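Local coordinates for mandelate racemase/muconate lactonizing protein (Thermobispora bispora, PDB 3VC5) that probably catalyses the magnesium-dependent dehydration of D-glucarate to 5-dehydro-4-deoxy-D-glucarate, the first step of D-glucarate breakdown, at residues 54-59 with 78-83; 85-90 with 96-101; 100-105 with 125-130; 73-78 with 109-114. One frame throughout, in Å; residues are numbered along the deposited sequence.

Contact 1: 54-59 with 78-83; sequences TIVEVV and EQVRAA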
loop_
_atom_site.group_PDB
_atom_site.type_symbol
_atom_site.label_atom_id
_atom_site.label_comp_id
_atom_site.label_asym_id
_atom_site.label_seq_id
_atom_site.Cartn_x
_atom_site.Cartn_y
_atom_site.Cartn_z
ATOM N N THR A 54 -0.608 -26.792 -2.579
ATOM C CA THR A 54 0.261 -26.843 -3.745
ATOM C C THR A 54 1.527 -26.101 -3.356
ATOM O O THR A 54 1.484 -24.952 -2.852
ATOM C CB THR A 54 -0.375 -26.134 -4.971
ATOM O OG1 THR A 54 -1.607 -26.772 -5.284
ATOM C CG2 THR A 54 0.558 -26.234 -6.184
ATOM N N ILE A 55 2.645 -26.791 -3.501
ATOM C CA ILE A 55 3.939 -26.178 -3.277
ATOM C C ILE A 55 4.528 -25.688 -4.595
ATOM O O ILE A 55 4.543 -26.407 -5.594
ATOM C CB ILE A 55 4.902 -27.185 -2.613
ATOM C CG1 ILE A 55 4.224 -27.764 -1.364
ATOM C CG2 ILE A 55 6.256 -26.544 -2.334
ATOM C CD1 ILE A 55 3.791 -26.784 -0.324
ATOM N N VAL A 56 5.022 -24.458 -4.582
ATOM C CA VAL A 56 5.656 -23.902 -5.768
ATOM C C VAL A 56 7.122 -23.588 -5.504
ATOM O O VAL A 56 7.465 -23.018 -4.471
ATOM C CB VAL A 56 4.924 -22.575 -6.187
ATOM C CG1 VAL A 56 5.708 -21.817 -7.256
ATOM C CG2 VAL A 56 3.511 -22.899 -6.644
ATOM N N GLU A 57 7.995 -23.952 -6.449
ATOM C CA GLU A 57 9.395 -23.597 -6.323
ATOM C C GLU A 57 9.854 -22.912 -7.593
ATOM O O GLU A 57 9.816 -23.523 -8.677
ATOM C CB GLU A 57 10.264 -24.843 -6.034
ATOM C CG GLU A 57 11.738 -24.469 -5.786
ATOM C CD GLU A 57 12.620 -25.653 -5.428
ATOM O OE1 GLU A 57 12.364 -26.785 -5.926
ATOM O OE2 GLU A 57 13.588 -25.442 -4.653
ATOM N N VAL A 58 10.268 -21.647 -7.466
ATOM C CA VAL A 58 10.722 -20.859 -8.600
ATOM C C VAL A 58 12.230 -20.953 -8.625
ATOM O O VAL A 58 12.874 -20.812 -7.585
ATOM C CB VAL A 58 10.268 -19.351 -8.465
ATOM C CG1 VAL A 58 10.927 -18.495 -9.568
ATOM C CG2 VAL A 58 8.736 -19.253 -8.538
ATOM N N VAL A 59 12.797 -21.189 -9.809
ATOM C CA VAL A 59 14.243 -21.322 -9.963
ATOM C C VAL A 59 14.714 -20.321 -11.019
ATOM O O VAL A 59 14.195 -20.304 -12.139
ATOM C CB VAL A 59 14.650 -22.734 -10.424
ATOM C CG1 VAL A 59 16.164 -22.911 -10.321
ATOM C CG2 VAL A 59 13.916 -23.819 -9.587
ATOM N N GLU A 78 -4.855 -26.524 -11.234
ATOM C CA GLU A 78 -4.763 -26.429 -12.705
ATOM C C GLU A 78 -4.353 -25.031 -13.179
ATOM O O GLU A 78 -3.547 -24.879 -14.115
ATOM C CB GLU A 78 -6.079 -26.853 -13.376
ATOM C CG GLU A 78 -6.365 -28.339 -13.229
ATOM C CD GLU A 78 -7.765 -28.712 -13.702
ATOM O OE1 GLU A 78 -8.588 -27.787 -13.956
ATOM O OE2 GLU A 78 -8.038 -29.934 -13.806
ATOM N N GLN A 79 -4.892 -24.010 -12.528
ATOM C CA GLN A 79 -4.529 -22.630 -12.852
ATOM C C GLN A 79 -3.099 -22.316 -12.458
ATOM O O GLN A 79 -2.389 -21.624 -13.209
ATOM C CB GLN A 79 -5.492 -21.620 -12.207
ATOM C CG GLN A 79 -6.917 -21.688 -12.753
ATOM C CD GLN A 79 -7.040 -21.574 -14.281
ATOM O OE1 GLN A 79 -7.790 -22.349 -14.915
ATOM N NE2 GLN A 79 -6.330 -20.611 -14.883
ATOM N N VAL A 80 -2.646 -22.843 -11.315
ATOM C CA VAL A 80 -1.288 -22.589 -10.869
ATOM C C VAL A 80 -0.317 -23.255 -11.858
ATOM O O VAL A 80 0.700 -22.651 -12.227
ATOM C CB VAL A 80 -1.079 -23.082 -9.427
ATOM C CG1 VAL A 80 0.398 -22.998 -9.001
ATOM C CG2 VAL A 80 -1.944 -22.271 -8.438
ATOM N N ARG A 81 -0.615 -24.478 -12.297
ATOM C CA ARG A 81 0.244 -25.128 -13.291
ATOM C C ARG A 81 0.280 -24.331 -14.591
ATOM O O ARG A 81 1.348 -24.113 -15.169
ATOM C CB ARG A 81 -0.240 -26.544 -13.582
ATOM C CG ARG A 81 0.028 -27.533 -12.449
ATOM C CD ARG A 81 -0.364 -28.934 -12.923
ATOM N NE ARG A 81 0.062 -29.981 -12.017
ATOM C CZ ARG A 81 -0.734 -30.921 -11.530
ATOM N NH1 ARG A 81 -2.020 -30.977 -11.878
ATOM N NH2 ARG A 81 -0.223 -31.820 -10.696
ATOM N N ALA A 82 -0.884 -23.901 -15.066
ATOM C CA ALA A 82 -0.927 -23.149 -16.321
ATOM C C ALA A 82 -0.134 -21.832 -16.222
ATOM O O ALA A 82 0.643 -21.477 -17.128
ATOM C CB ALA A 82 -2.376 -22.863 -16.689
ATOM N N ALA A 83 -0.310 -21.110 -15.120
ATOM C CA ALA A 83 0.440 -19.875 -14.919
ATOM C C ALA A 83 1.947 -20.148 -14.796
ATOM O O ALA A 83 2.775 -19.435 -15.394
ATOM C CB ALA A 83 -0.085 -19.121 -13.684
#
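Val-80 of helix 74-85 faces Thr-54 and Val-56 of strand 50-60, and its side chain carries the helix's part of the contact. The branch point Val-80 CB stands back from the strand, 4.8 Å from Thr-54 CG2, so the meeting is left to the methyls. CG1 lies anti to the backbone N (chi1 172°), a torsion that directs it at the strand. There Val-80 CG1 reaches Val-56 CG2 at 3.9 Å, the two branched side chains running at a slant to one another. Val-80 CG1 is also 4.3 Å from Thr-54 CG2, so one methyl touches two residues that lie two apart on the same face of the strand. The other tip, Val-80 CG2, is turned off this line and stays 5.2 Å from Thr-54 CG2.

Thr-54 offers its methyl to the helix, while its OG1 is hydrogen-bonded to the backbone O of Tyr-71 on the adjoining strand. Strand 50-60 is the middle one of a three-stranded antiparallel sheet in the N-terminal domain of this family. Further along the same face, Val-58 lies against helix 123-146, which also touches Val-56. Between the two segments the chemistry is wholly apolar: three buried side chains meet by methyl groups, so the contact depends on shape and the exclusion of water, with the threonine hydroxyl already satisfied inside the sheet.

Contact 2: 85-90 with 96-101; sequences ARLPGL and HRIYRR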
loop_
_atom_site.group_PDB
_atom_site.type_symbol
_atom_site.label_atom_id
_atom_site.label_comp_id
_atom_site.label_asym_id
_atom_site.label_seq_id
_atom_site.Cartn_x
_atom_site.Cartn_y
_atom_site.Cartn_z
ATOM N N ALA A 85 3.744 -22.401 -16.107
ATOM C CA ALA A 85 4.337 -22.738 -17.402
ATOM C C ALA A 85 4.637 -21.498 -18.251
ATOM O O ALA A 85 5.447 -21.569 -19.197
ATOM C CB ALA A 85 3.424 -23.709 -18.169
ATOM N N ARG A 86 4.003 -20.369 -17.906
ATOM C CA ARG A 86 4.136 -19.141 -18.669
ATOM C C ARG A 86 5.025 -18.090 -17.969
ATOM O O ARG A 86 5.116 -16.954 -18.437
ATOM C CB ARG A 86 2.756 -18.565 -19.047
ATOM C CG ARG A 86 1.891 -19.529 -19.862
ATOM C CD ARG A 86 1.744 -19.090 -21.295
ATOM N NE ARG A 86 1.129 -17.764 -21.405
ATOM C CZ ARG A 86 -0.179 -17.540 -21.547
ATOM N NH1 ARG A 86 -1.038 -18.554 -21.598
ATOM N NH2 ARG A 86 -0.633 -16.295 -21.644
ATOM N N LEU A 87 5.688 -18.457 -16.859
ATOM C CA LEU A 87 6.569 -17.512 -16.159
ATOM C C LEU A 87 8.056 -17.512 -16.566
ATOM O O LEU A 87 8.744 -16.498 -16.383
ATOM C CB LEU A 87 6.470 -17.673 -14.642
ATOM C CG LEU A 87 5.091 -17.408 -14.036
ATOM C CD1 LEU A 87 5.161 -17.482 -12.520
ATOM C CD2 LEU A 87 4.512 -16.058 -14.464
ATOM N N PRO A 88 8.565 -18.636 -17.113
ATOM C CA PRO A 88 9.969 -18.546 -17.514
ATOM C C PRO A 88 10.234 -17.348 -18.430
ATOM O O PRO A 88 9.437 -17.049 -19.340
ATOM C CB PRO A 88 10.217 -19.898 -18.210
ATOM C CG PRO A 88 9.278 -20.850 -17.400
ATOM C CD PRO A 88 8.032 -20.010 -17.261
ATOM N N GLY A 89 11.330 -16.652 -18.164
ATOM C CA GLY A 89 11.749 -15.516 -19.005
ATOM C C GLY A 89 11.421 -14.187 -18.341
ATOM O O GLY A 89 11.961 -13.142 -18.719
ATOM N N LEU A 90 10.512 -14.226 -17.359
ATOM C CA LEU A 90 10.200 -13.030 -16.574
ATOM C C LEU A 90 11.172 -12.891 -15.408
ATOM O O LEU A 90 11.674 -13.884 -14.853
ATOM C CB LEU A 90 8.743 -13.037 -16.069
ATOM C CG LEU A 90 7.618 -13.004 -17.116
ATOM C CD1 LEU A 90 6.232 -13.017 -16.483
ATOM C CD2 LEU A 90 7.776 -11.810 -18.074
ATOM N N HIS A 96 4.714 -6.690 -11.093
ATOM C CA HIS A 96 3.563 -6.196 -11.858
ATOM C C HIS A 96 3.390 -6.989 -13.150
ATOM O O HIS A 96 2.274 -7.349 -13.525
ATOM C CB HIS A 96 3.672 -4.691 -12.168
ATOM C CG HIS A 96 3.686 -3.807 -10.956
ATOM N ND1 HIS A 96 2.733 -3.877 -9.960
ATOM C CD2 HIS A 96 4.548 -2.828 -10.583
ATOM C CE1 HIS A 96 3.009 -2.981 -9.024
ATOM N NE2 HIS A 96 4.106 -2.332 -9.376
ATOM N N ARG A 97 4.498 -7.265 -13.836
ATOM C CA ARG A 97 4.442 -8.031 -15.069
ATOM C C ARG A 97 3.995 -9.480 -14.815
ATOM O O ARG A 97 3.211 -10.043 -15.578
ATOM C CB ARG A 97 5.810 -8.001 -15.742
ATOM C CG ARG A 97 5.789 -8.363 -17.191
ATOM C CD ARG A 97 7.105 -7.952 -17.911
ATOM N NE ARG A 97 7.071 -8.372 -19.305
ATOM C CZ ARG A 97 8.143 -8.516 -20.077
ATOM N NH1 ARG A 97 9.348 -8.281 -19.586
ATOM N NH2 ARG A 97 8.009 -8.901 -21.339
ATOM N N ILE A 98 4.527 -10.097 -13.762
ATOM C CA ILE A 98 4.099 -11.445 -13.403
ATOM C C ILE A 98 2.599 -11.468 -13.061
ATOM O O ILE A 98 1.859 -12.372 -13.469
ATOM C CB ILE A 98 4.961 -11.994 -12.220
ATOM C CG1 ILE A 98 6.395 -12.221 -12.698
ATOM C CG2 ILE A 98 4.346 -13.269 -11.608
ATOM C CD1 ILE A 98 7.396 -12.427 -11.559
ATOM N N TYR A 99 2.144 -10.462 -12.328
ATOM C CA TYR A 99 0.697 -10.337 -12.058
ATOM C C TYR A 99 -0.144 -10.279 -13.347
ATOM O O TYR A 99 -1.147 -10.990 -13.471
ATOM C CB TYR A 99 0.409 -9.110 -11.189
ATOM C CG TYR A 99 -0.991 -9.093 -10.642
ATOM C CD1 TYR A 99 -1.270 -9.629 -9.406
ATOM C CD2 TYR A 99 -2.039 -8.491 -11.356
ATOM C CE1 TYR A 99 -2.541 -9.630 -8.880
ATOM C CE2 TYR A 99 -3.327 -8.471 -10.837
ATOM C CZ TYR A 99 -3.569 -9.027 -9.593
ATOM O OH TYR A 99 -4.858 -9.004 -9.099
ATOM N N ARG A 100 0.275 -9.462 -14.322
ATOM C CA ARG A 100 -0.464 -9.367 -15.600
ATOM C C ARG A 100 -0.436 -10.700 -16.356
ATOM O O ARG A 100 -1.442 -11.090 -16.943
ATOM C CB ARG A 100 0.098 -8.243 -16.479
ATOM C CG ARG A 100 -0.205 -6.842 -15.953
ATOM C CD ARG A 100 0.020 -5.768 -17.033
ATOM N NE ARG A 100 1.323 -5.929 -17.672
ATOM C CZ ARG A 100 2.445 -5.341 -17.264
ATOM N NH1 ARG A 100 2.445 -4.531 -16.210
ATOM N NH2 ARG A 100 3.577 -5.571 -17.917
ATOM N N ARG A 101 0.686 -11.429 -16.293
ATOM C CA ARG A 101 0.770 -12.740 -16.949
ATOM C C ARG A 101 -0.194 -13.742 -16.294
ATOM O O ARG A 101 -0.900 -14.493 -16.983
ATOM C CB ARG A 101 2.224 -13.262 -16.894
ATOM C CG ARG A 101 2.499 -14.586 -17.623
ATOM C CD ARG A 101 2.397 -14.511 -19.157
ATOM N NE ARG A 101 3.215 -13.461 -19.777
ATOM C CZ ARG A 101 4.505 -13.559 -20.120
ATOM N NH1 ARG A 101 5.206 -14.672 -19.884
ATOM N NH2 ARG A 101 5.112 -12.524 -20.705
HETATM O O HOH W 1 8.352 -14.684 -20.516
#
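The type II beta turn from Leu-87 to Leu-90, closed by Leu-90 N to Leu-87 O, brings both leucines against helix 95-106. Arg-101 reaches back from that helix to the turn. Its CG leaves anti to the backbone N (chi1 -176°) and the chain then bends at chi2 and chi3, curling the guanidinium onto the loop. Arg-101 NH1 donates to Arg-86 O over 2.7 Å, head-on to the carbonyl and close to the guanidinium plane, although the N-H...O angle is 143°. Arg-101 NH1 also donates to water 1 at 3.2 Å, which donates in turn to Pro-88 O at 2.9 Å.

Leu-90 touches two arginines: CD1 lies over one face of the Arg-101 guanidinium, and CD2 over one face of that of Arg-97, 3.7 Å from NE. Leu-90 CD1 also meets Ile-98 CG1 at 3.9 Å, and Leu-87 CD2 meets Ile-98 CG2 at 4.0 Å. An alanine replacing Arg-101 would probably leave Arg-86 O and the water without their donor and uncover one side of Leu-90. On the inner side Leu-87 and Ile-98 continue onto helix 123-146 through Phe-134 and Phe-131, while backbone bonds tie Gly-89 and Leu-90 to Ile-25 of strand 25-36.

Contact 3: 100-105 with 125-130; sequences RRVADV and KTVDRV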
loop_
_atom_site.group_PDB
_atom_site.type_symbol
_atom_site.label_atom_id
_atom_site.label_comp_id
_atom_site.label_asym_id
_atom_site.label_seq_id
_atom_site.Cartn_x
_atom_site.Cartn_y
_atom_site.Cartn_z
ATOM N N ARG A 100 0.275 -9.462 -14.322
ATOM C CA ARG A 100 -0.464 -9.367 -15.600
ATOM C C ARG A 100 -0.436 -10.700 -16.356
ATOM O O ARG A 100 -1.442 -11.090 -16.943
ATOM C CB ARG A 100 0.098 -8.243 -16.479
ATOM C CG ARG A 100 -0.205 -6.842 -15.953
ATOM C CD ARG A 100 0.020 -5.768 -17.033
ATOM N NE ARG A 100 1.323 -5.929 -17.672
ATOM C CZ ARG A 100 2.445 -5.341 -17.264
ATOM N NH1 ARG A 100 2.445 -4.531 -16.210
ATOM N NH2 ARG A 100 3.577 -5.571 -17.917
ATOM N N ARG A 101 0.686 -11.429 -16.293
ATOM C CA ARG A 101 0.770 -12.740 -16.949
ATOM C C ARG A 101 -0.194 -13.742 -16.294
ATOM O O ARG A 101 -0.900 -14.493 -16.983
ATOM C CB ARG A 101 2.224 -13.262 -16.894
ATOM C CG ARG A 101 2.499 -14.586 -17.623
ATOM C CD ARG A 101 2.397 -14.511 -19.157
ATOM N NE ARG A 101 3.215 -13.461 -19.777
ATOM C CZ ARG A 101 4.505 -13.559 -20.120
ATOM N NH1 ARG A 101 5.206 -14.672 -19.884
ATOM N NH2 ARG A 101 5.112 -12.524 -20.705
ATOM N N VAL A 102 -0.251 -13.733 -14.965
ATOM C CA VAL A 102 -1.195 -14.605 -14.258
ATOM C C VAL A 102 -2.639 -14.234 -14.660
ATOM O O VAL A 102 -3.478 -15.120 -14.921
ATOM C CB VAL A 102 -1.020 -14.501 -12.743
ATOM C CG1 VAL A 102 -2.179 -15.186 -12.017
ATOM C CG2 VAL A 102 0.320 -15.115 -12.294
ATOM N N ALA A 103 -2.933 -12.934 -14.692
ATOM C CA ALA A 103 -4.273 -12.479 -15.121
ATOM C C ALA A 103 -4.616 -12.947 -16.530
ATOM O O ALA A 103 -5.738 -13.379 -16.796
ATOM C CB ALA A 103 -4.401 -10.968 -15.019
ATOM N N ASP A 104 -3.642 -12.889 -17.439
ATOM C CA ASP A 104 -3.846 -13.417 -18.794
ATOM C C ASP A 104 -4.165 -14.917 -18.785
ATOM O O ASP A 104 -5.016 -15.407 -19.540
ATOM C CB ASP A 104 -2.601 -13.167 -19.662
ATOM C CG ASP A 104 -2.394 -11.724 -20.005
ATOM O OD1 ASP A 104 -3.345 -10.907 -19.925
ATOM O OD2 ASP A 104 -1.250 -11.413 -20.431
ATOM N N VAL A 105 -3.457 -15.672 -17.955
ATOM C CA VAL A 105 -3.653 -17.109 -17.959
ATOM C C VAL A 105 -5.014 -17.462 -17.372
ATOM O O VAL A 105 -5.734 -18.295 -17.914
ATOM C CB VAL A 105 -2.521 -17.842 -17.191
ATOM C CG1 VAL A 105 -2.852 -19.323 -17.030
ATOM C CG2 VAL A 105 -1.195 -17.676 -17.916
ATOM N N LYS A 125 -10.133 -12.033 -7.045
ATOM C CA LYS A 125 -9.681 -12.944 -6.009
ATOM C C LYS A 125 -9.039 -14.186 -6.630
ATOM O O LYS A 125 -8.079 -14.756 -6.066
ATOM C CB LYS A 125 -10.863 -13.326 -5.085
ATOM C CG LYS A 125 -10.467 -14.011 -3.781
ATOM C CD LYS A 125 -11.714 -14.257 -2.935
ATOM C CE LYS A 125 -11.544 -15.248 -1.860
ATOM N NZ LYS A 125 -12.789 -16.062 -1.637
ATOM N N THR A 126 -9.565 -14.646 -7.768
ATOM C CA THR A 126 -8.995 -15.825 -8.434
ATOM C C THR A 126 -7.567 -15.525 -8.895
ATOM O O THR A 126 -6.616 -16.302 -8.627
ATOM C CB THR A 126 -9.861 -16.245 -9.630
ATOM O OG1 THR A 126 -11.138 -16.653 -9.127
ATOM C CG2 THR A 126 -9.217 -17.425 -10.383
ATOM N N VAL A 127 -7.398 -14.373 -9.530
ATOM C CA VAL A 127 -6.052 -13.933 -9.987
ATOM C C VAL A 127 -5.114 -13.783 -8.782
ATOM O O VAL A 127 -3.975 -14.257 -8.807
ATOM C CB VAL A 127 -6.137 -12.616 -10.745
ATOM C CG1 VAL A 127 -4.710 -12.062 -11.057
ATOM C CG2 VAL A 127 -6.938 -12.818 -12.027
ATOM N N ASP A 128 -5.615 -13.174 -7.698
ATOM C CA ASP A 128 -4.772 -12.928 -6.545
ATOM C C ASP A 128 -4.372 -14.262 -5.915
ATOM O O ASP A 128 -3.243 -14.412 -5.418
ATOM C CB ASP A 128 -5.538 -12.116 -5.496
ATOM C CG ASP A 128 -5.582 -10.624 -5.831
ATOM O OD1 ASP A 128 -4.846 -10.187 -6.766
ATOM O OD2 ASP A 128 -6.260 -9.860 -5.107
ATOM N N ARG A 129 -5.320 -15.212 -5.855
ATOM C CA ARG A 129 -5.013 -16.542 -5.310
ATOM C C ARG A 129 -3.915 -17.251 -6.121
ATOM O O ARG A 129 -2.974 -17.865 -5.556
ATOM C CB ARG A 129 -6.269 -17.435 -5.216
ATOM C CG ARG A 129 -7.233 -17.015 -4.118
ATOM C CD ARG A 129 -8.639 -17.604 -4.321
ATOM N NE ARG A 129 -8.598 -18.927 -4.921
ATOM C CZ ARG A 129 -8.964 -20.055 -4.325
ATOM N NH1 ARG A 129 -8.894 -21.201 -5.006
ATOM N NH2 ARG A 129 -9.430 -20.040 -3.074
ATOM N N VAL A 130 -3.990 -17.139 -7.444
ATOM C CA VAL A 130 -2.999 -17.796 -8.291
ATOM C C VAL A 130 -1.651 -17.066 -8.203
ATOM O O VAL A 130 -0.591 -17.677 -8.022
ATOM C CB VAL A 130 -3.489 -17.939 -9.728
ATOM C CG1 VAL A 130 -2.373 -18.531 -10.617
ATOM C CG2 VAL A 130 -4.750 -18.837 -9.736
#
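Val-102 of helix 95-106 and Val-127 and Val-130 of helix 123-146 supply most of the apolar contact, with Ala-103 beside them. Val-102 holds CG1 anti to its backbone nitrogen (chi1 169°), aiming that methyl across the interface. Val-102 CG1 comes within 3.6 Å of Val-130 CG1 and 4.1 Å of Val-127 CG1. Ala-103 lets the backbones draw near: its CA is 5.6 Å from Val-127 CA, and its CB touches Val-127 CG1 at 4.1 Å. Both branches of Val-127 also rest against the alanine's alpha carbon.

Polar atoms play little part between the segments. Val-102 CG1 rests 3.8 Å from Val-127 O, merely in van der Waals contact. The polar residues of 125-130 are engaged on other sides: Asp-128 forms a salt bridge with Arg-320 and accepts from Tyr-99 OH, and Lys-125 makes a cation-pi contact with Tyr-314.

The short axes approach to 9.3 Å at 122° between their N-to-C directions, a steep, partly antiparallel crossing. The two helices form part of the helical layer that packs on the three-stranded antiparallel sheet in the N-terminal alpha+beta capping domain of the enolase superfamily.

Contact 4: 73-78 with 109-114; sequences DLAHLE and NIVTDM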
loop_
_atom_site.group_PDB
_atom_site.type_symbol
_atom_site.label_atom_id
_atom_site.label_comp_id
_atom_site.label_asym_id
_atom_site.label_seq_id
_atom_site.Cartn_x
_atom_site.Cartn_y
_atom_site.Cartn_z
ATOM N N ASP A 73 -6.816 -27.470 -4.078
ATOM C CA ASP A 73 -8.045 -27.815 -4.815
ATOM C C ASP A 73 -7.727 -27.928 -6.311
ATOM O O ASP A 73 -6.989 -27.103 -6.859
ATOM C CB ASP A 73 -9.135 -26.758 -4.630
ATOM C CG ASP A 73 -9.741 -26.750 -3.221
ATOM O OD1 ASP A 73 -9.534 -27.686 -2.426
ATOM O OD2 ASP A 73 -10.461 -25.786 -2.908
ATOM N N LEU A 74 -8.356 -28.891 -6.983
ATOM C CA LEU A 74 -7.983 -29.266 -8.334
ATOM C C LEU A 74 -8.067 -28.076 -9.302
ATOM O O LEU A 74 -7.124 -27.844 -10.094
ATOM C CB LEU A 74 -8.894 -30.415 -8.822
ATOM C CG LEU A 74 -8.551 -31.006 -10.190
ATOM C CD1 LEU A 74 -7.137 -31.585 -10.191
ATOM C CD2 LEU A 74 -9.619 -32.051 -10.578
ATOM N N ALA A 75 -9.190 -27.342 -9.285
ATOM C CA ALA A 75 -9.341 -26.245 -10.228
ATOM C C ALA A 75 -8.262 -25.182 -10.025
ATOM O O ALA A 75 -7.726 -24.598 -10.998
ATOM C CB ALA A 75 -10.736 -25.645 -10.129
ATOM N N HIS A 76 -7.924 -24.929 -8.771
ATOM C CA HIS A 76 -6.855 -23.995 -8.459
ATOM C C HIS A 76 -5.501 -24.537 -8.903
ATOM O O HIS A 76 -4.715 -23.805 -9.522
ATOM C CB HIS A 76 -6.826 -23.698 -6.954
ATOM C CG HIS A 76 -5.813 -22.661 -6.562
ATOM N ND1 HIS A 76 -5.906 -21.342 -6.957
ATOM C CD2 HIS A 76 -4.691 -22.746 -5.797
ATOM C CE1 HIS A 76 -4.903 -20.656 -6.443
ATOM N NE2 HIS A 76 -4.131 -21.495 -5.757
ATOM N N LEU A 77 -5.203 -25.784 -8.524
ATOM C CA LEU A 77 -3.977 -26.439 -8.948
ATOM C C LEU A 77 -3.782 -26.312 -10.471
ATOM O O LEU A 77 -2.668 -26.037 -10.958
ATOM C CB LEU A 77 -4.019 -27.918 -8.538
ATOM C CG LEU A 77 -2.917 -28.837 -9.064
ATOM C CD1 LEU A 77 -1.524 -28.377 -8.599
ATOM C CD2 LEU A 77 -3.218 -30.287 -8.581
ATOM N N GLU A 78 -4.855 -26.524 -11.234
ATOM C CA GLU A 78 -4.763 -26.429 -12.705
ATOM C C GLU A 78 -4.353 -25.031 -13.179
ATOM O O GLU A 78 -3.547 -24.879 -14.115
ATOM C CB GLU A 78 -6.079 -26.853 -13.376
ATOM C CG GLU A 78 -6.365 -28.339 -13.229
ATOM C CD GLU A 78 -7.765 -28.712 -13.702
ATOM O OE1 GLU A 78 -8.588 -27.787 -13.956
ATOM O OE2 GLU A 78 -8.038 -29.934 -13.806
ATOM N N ASN A 109 -11.621 -17.544 -16.239
ATOM C CA ASN A 109 -11.901 -18.540 -15.227
ATOM C C ASN A 109 -12.168 -17.815 -13.892
ATOM O O ASN A 109 -11.477 -16.831 -13.562
ATOM C CB ASN A 109 -10.683 -19.449 -15.103
ATOM C CG ASN A 109 -10.577 -20.442 -16.233
ATOM O OD1 ASN A 109 -11.319 -21.419 -16.279
ATOM N ND2 ASN A 109 -9.631 -20.211 -17.146
ATOM N N ILE A 110 -13.213 -18.221 -13.180
ATOM C CA ILE A 110 -13.359 -17.871 -11.764
ATOM C C ILE A 110 -13.412 -19.182 -10.963
ATOM O O ILE A 110 -14.289 -20.023 -11.183
ATOM C CB ILE A 110 -14.626 -17.066 -11.473
ATOM C CG1 ILE A 110 -14.516 -15.659 -12.062
ATOM C CG2 ILE A 110 -14.849 -16.972 -9.947
ATOM C CD1 ILE A 110 -15.852 -14.828 -11.981
ATOM N N VAL A 111 -12.462 -19.366 -10.046
ATOM C CA VAL A 111 -12.349 -20.625 -9.322
ATOM C C VAL A 111 -13.155 -20.470 -8.042
ATOM O O VAL A 111 -12.924 -19.533 -7.252
ATOM C CB VAL A 111 -10.868 -20.957 -8.992
ATOM C CG1 VAL A 111 -10.765 -22.177 -8.057
ATOM C CG2 VAL A 111 -10.045 -21.157 -10.267
ATOM N N THR A 112 -14.117 -21.361 -7.844
ATOM C CA THR A 112 -14.958 -21.306 -6.662
ATOM C C THR A 112 -14.569 -22.445 -5.750
ATOM O O THR A 112 -13.943 -23.409 -6.177
ATOM C CB THR A 112 -16.417 -21.459 -7.049
ATOM O OG1 THR A 112 -16.577 -22.690 -7.788
ATOM C CG2 THR A 112 -16.838 -20.273 -7.895
ATOM N N ASP A 113 -14.917 -22.334 -4.482
ATOM C CA ASP A 113 -14.627 -23.435 -3.591
ATOM C C ASP A 113 -15.952 -24.006 -3.100
ATOM O O ASP A 113 -17.004 -23.463 -3.399
ATOM C CB ASP A 113 -13.631 -23.038 -2.476
ATOM C CG ASP A 113 -14.189 -22.022 -1.510
ATOM O OD1 ASP A 113 -15.357 -22.196 -1.081
ATOM O OD2 ASP A 113 -13.445 -21.051 -1.170
ATOM N N MET A 114 -15.911 -25.135 -2.409
ATOM C CA MET A 114 -17.157 -25.812 -2.035
ATOM C C MET A 114 -17.691 -25.456 -0.632
ATOM O O MET A 114 -18.781 -25.867 -0.262
ATOM C CB MET A 114 -16.976 -27.336 -2.182
ATOM C CG MET A 114 -16.605 -27.773 -3.608
ATOM S SD MET A 114 -16.451 -29.567 -3.728
ATOM C CE MET A 114 -18.192 -30.046 -3.754
HETATM O O HOH W 2 -13.356 -26.438 -1.941
#
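Val-111 keeps CG1 anti to its backbone N (chi1 172°), which sets this methyl against the first turn of helix 74-85, 4.0 Å from Ala-75 CB. Asp-73 has CG beside its own backbone N (chi1 -71°), and its carboxylate extends toward segment 109-114, where OD2 lies 4.2 Å from Asp-113 CB. Val-111 CG1 also meets the backbone of the turn, 4.0 Å from His-76 N, and the more distant His-76 CB. The imidazole itself is held from the other side: NE2 is hydrogen-bonded to Thr-70 OG1, and the ring stands edge-to-face with that of Tyr-71.

The contact thus lays an extended part of the loop between helices 95-106 and 123-146, residues 109-114, along the start of helix 74-85 within the N-terminal domain. Asp-73 occupies the N-cap position there, yet its side chain makes no capping bond. Instead OD1 accepts from Arg-421 N, and Asp-73 OD2 accepts a hydrogen bond from water 2 at 3.1 Å. That water accepts from Met-114 N at 2.9 Å, making a polar bridge from Asp-73 to the backbone at Met-114. Asp-113 directs its carboxylate elsewhere, OD1 taking the backbone N-H groups of His-115 and Gly-116, and its OD2 stays 5.9 Å from Asp-73 OD2. The Asp-113 side chain is about 9 Å from that of His-338, a predicted proton acceptor.

In the fold
Contacts 1 and 3 are buried and apolar, whereas contacts 2 and 4 are only partly buried and each adds a water bridge; in contact 2 an arginine also binds a carbonyl directly. Helix 74-85 serves contacts 1 and 4, presenting Val-80 to the sheet and its first turn to a loop. Helix 95-106 serves contacts 2 and 3, with Arg-97, Ile-98 and Arg-101 toward a turn and its small residues toward helix 123-146. Ala-82 packs on Val-105 between contacts 1 and 3, Tyr-99 packs on Val-127 between contacts 2 and 3, and Thr-126 OG1 probably bonds to Val-111 N between contacts 3 and 4. Contacts 2 and 4 do not touch, their centres about 20 Å apart.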